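Local coordinates for concanavalin A-like lectin protein kinase family protein (Theobroma cacao, PDB 6CTH), which probably transfers phosphate from ATP to protein substrates as a plant lectin-receptor-like kinase, at residues A[137-142]-A[155-160]. Sequence-based numbering, arbitrary orientation.
Sequences VLHRDI and AKLGDF. With MG (magnesium ion), chain C.
His-139 and Phe-160 bring the two backbones closest, their CA atoms 6.3 Å apart, just past strands 136-138 and 155-157; no backbone-to-backbone hydrogen bond joins the segments. With CG anti to the backbone N (chi1 -175°), the His-139 ring reaches across. Its NE2 donates to Gly-158 O at 2.9 Å: the acceptor lies almost in the ring plane, whereas the donor sits 45° above the carbonyl plane. On the other ring nitrogen, ND1 accepts from Asp-141 N, also near the ring plane, so bonds at both nitrogens fix the ring's rotation and tie it to the metal ligand's backbone. Leu-157 meets it tip to tip, CD2 lying 3.7 Å from His-139 CD2, and the ring's edge points at the Phe-160 face in an offset edge-to-face pair with planes at 64°. His-139, Arg-140 and Asp-141 form the HRD motif of the kinase catalytic loop, and Asp-159 and Phe-160 belong to the DFG motif of the magnesium-binding loop, joined here by the histidine as well as by the shared magnesium. A water donates to both His-139 O and Asp-159 O. Asp-141 OD2 (2.0 Å) and Asp-159 OD2 (2.1 Å) bind one magnesium, with four waters completing six ligands. Asp-141 OD1 is hydrogen-bonded to Thr-180, while Asp-159 also touches the inhibitor.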
loop_
_atom_site.group_PDB
_atom_site.type_symbol
_atom_site.label_atom_id
_atom_site.label_comp_id
_atom_site.label_asym_id
_atom_site.label_seq_id
_atom_site.Cartn_x
_atom_site.Cartn_y
_atom_site.Cartn_z
ATOM N N VAL A 137 6.116 13.222 4.908
ATOM C CA VAL A 137 6.656 12.175 4.050
ATOM C C VAL A 137 5.571 11.858 3.029
ATOM O O VAL A 137 4.447 11.532 3.386
ATOM C CB VAL A 137 7.000 10.931 4.839
ATOM C CG1 VAL A 137 7.403 9.778 3.936
ATOM C CG2 VAL A 137 8.144 11.254 5.781
ATOM N N LEU A 138 5.933 11.954 1.762
ATOM C CA LEU A 138 5.026 11.551 0.689
ATOM C C LEU A 138 5.515 10.200 0.275
ATOM O O LEU A 138 6.696 10.037 -0.000
ATOM C CB LEU A 138 5.114 12.517 -0.487
ATOM C CG LEU A 138 4.744 13.946 -0.167
ATOM C CD1 LEU A 138 4.841 14.789 -1.429
ATOM C CD2 LEU A 138 3.350 14.021 0.387
ATOM N N HIS A 139 4.636 9.214 0.325
ATOM C CA HIS A 139 5.006 7.817 0.092
ATOM C C HIS A 139 5.278 7.511 -1.391
ATOM O O HIS A 139 6.312 6.874 -1.744
ATOM C CB HIS A 139 3.884 6.926 0.630
ATOM C CG HIS A 139 4.189 5.470 0.565
ATOM N ND1 HIS A 139 4.158 4.739 -0.633
ATOM C CD2 HIS A 139 4.598 4.608 1.528
ATOM C CE1 HIS A 139 4.497 3.483 -0.369
ATOM N NE2 HIS A 139 4.793 3.384 0.930
ATOM N N ARG A 140 4.324 7.887 -2.228
ATOM C CA ARG A 140 4.445 7.784 -3.675
ATOM C C ARG A 140 4.247 6.405 -4.283
ATOM O O ARG A 140 4.303 6.258 -5.497
ATOM C CB ARG A 140 5.744 8.428 -4.148
ATOM C CG ARG A 140 5.776 9.922 -3.886
ATOM C CD ARG A 140 7.069 10.553 -4.347
ATOM N NE ARG A 140 7.168 10.583 -5.798
ATOM C CZ ARG A 140 8.254 10.243 -6.479
ATOM N NH1 ARG A 140 9.341 9.841 -5.843
ATOM N NH2 ARG A 140 8.253 10.304 -7.799
ATOM N N ASP A 141 3.989 5.403 -3.456
ATOM C CA ASP A 141 3.711 4.069 -3.997
ATOM C C ASP A 141 2.763 3.257 -3.155
ATOM O O ASP A 141 2.973 2.060 -2.890
ATOM C CB ASP A 141 4.998 3.336 -4.271
ATOM C CG ASP A 141 4.846 2.215 -5.317
ATOM O OD1 ASP A 141 3.849 2.192 -6.060
ATOM O OD2 ASP A 141 5.791 1.409 -5.396
ATOM N N ILE A 142 1.706 3.902 -2.723
ATOM C CA ILE A 142 0.696 3.220 -1.987
ATOM C C ILE A 142 -0.037 2.229 -2.906
ATOM O O ILE A 142 -0.602 2.664 -3.901
ATOM C CB ILE A 142 -0.247 4.224 -1.346
ATOM C CG1 ILE A 142 0.516 5.045 -0.281
ATOM C CG2 ILE A 142 -1.450 3.536 -0.761
ATOM C CD1 ILE A 142 -0.200 6.345 0.077
ATOM N N ALA A 155 -2.625 -4.169 9.596
ATOM C CA ALA A 155 -1.895 -3.754 8.380
ATOM C C ALA A 155 -0.716 -2.833 8.657
ATOM O O ALA A 155 -0.815 -1.963 9.558
ATOM C CB ALA A 155 -2.845 -3.099 7.431
ATOM N N LYS A 156 0.406 -3.038 7.963
ATOM C CA LYS A 156 1.573 -2.174 8.017
ATOM C C LYS A 156 1.993 -1.773 6.619
ATOM O O LYS A 156 2.265 -2.636 5.797
ATOM C CB LYS A 156 2.744 -2.854 8.727
ATOM C CG LYS A 156 2.580 -2.968 10.243
ATOM C CD LYS A 156 3.734 -3.689 10.942
ATOM C CE LYS A 156 3.650 -3.550 12.458
ATOM N NZ LYS A 156 4.395 -2.343 12.950
ATOM N N LEU A 157 2.068 -0.477 6.354
ATOM C CA LEU A 157 2.478 0.039 5.074
ATOM C C LEU A 157 3.987 0.072 5.025
ATOM O O LEU A 157 4.668 0.440 5.980
ATOM C CB LEU A 157 1.870 1.411 4.860
ATOM C CG LEU A 157 2.318 2.181 3.646
ATOM C CD1 LEU A 157 1.803 1.502 2.381
ATOM C CD2 LEU A 157 1.796 3.603 3.691
ATOM N N GLY A 158 4.545 -0.400 3.920
ATOM C CA GLY A 158 5.964 -0.328 3.683
ATOM C C GLY A 158 6.299 0.154 2.297
ATOM O O GLY A 158 5.442 0.684 1.592
ATOM N N ASP A 159 7.536 -0.151 1.905
ATOM C CA ASP A 159 8.178 0.302 0.660
ATOM C C ASP A 159 8.300 1.803 0.543
ATOM O O ASP A 159 7.446 2.467 -0.082
ATOM C CB ASP A 159 7.392 -0.202 -0.600
ATOM C CG ASP A 159 8.071 0.179 -1.922
ATOM O OD1 ASP A 159 9.285 0.440 -1.940
ATOM O OD2 ASP A 159 7.312 0.245 -2.922
ATOM N N PHE A 160 9.407 2.320 1.041
ATOM C CA PHE A 160 9.738 3.741 0.992
ATOM C C PHE A 160 10.772 4.090 -0.076
ATOM O O PHE A 160 11.394 5.142 -0.025
ATOM C CB PHE A 160 10.158 4.206 2.392
ATOM C CG PHE A 160 9.069 3.940 3.382
ATOM C CD1 PHE A 160 8.047 4.802 3.526
ATOM C CD2 PHE A 160 9.111 2.767 4.151
ATOM C CE1 PHE A 160 6.985 4.546 4.397
ATOM C CE2 PHE A 160 8.073 2.516 5.059
ATOM C CZ PHE A 160 7.000 3.360 5.116
HETATM MG MG MG C . 7.647 0.826 -4.949
HETATM O O HOH W 1 7.754 4.429 -2.000
HETATM O O HOH W 2 9.799 0.419 -4.683
HETATM O O HOH W 3 7.131 -1.094 -5.318
HETATM O O HOH W 4 8.115 1.233 -6.938
HETATM O O HOH W 5 8.254 2.738 -4.307
#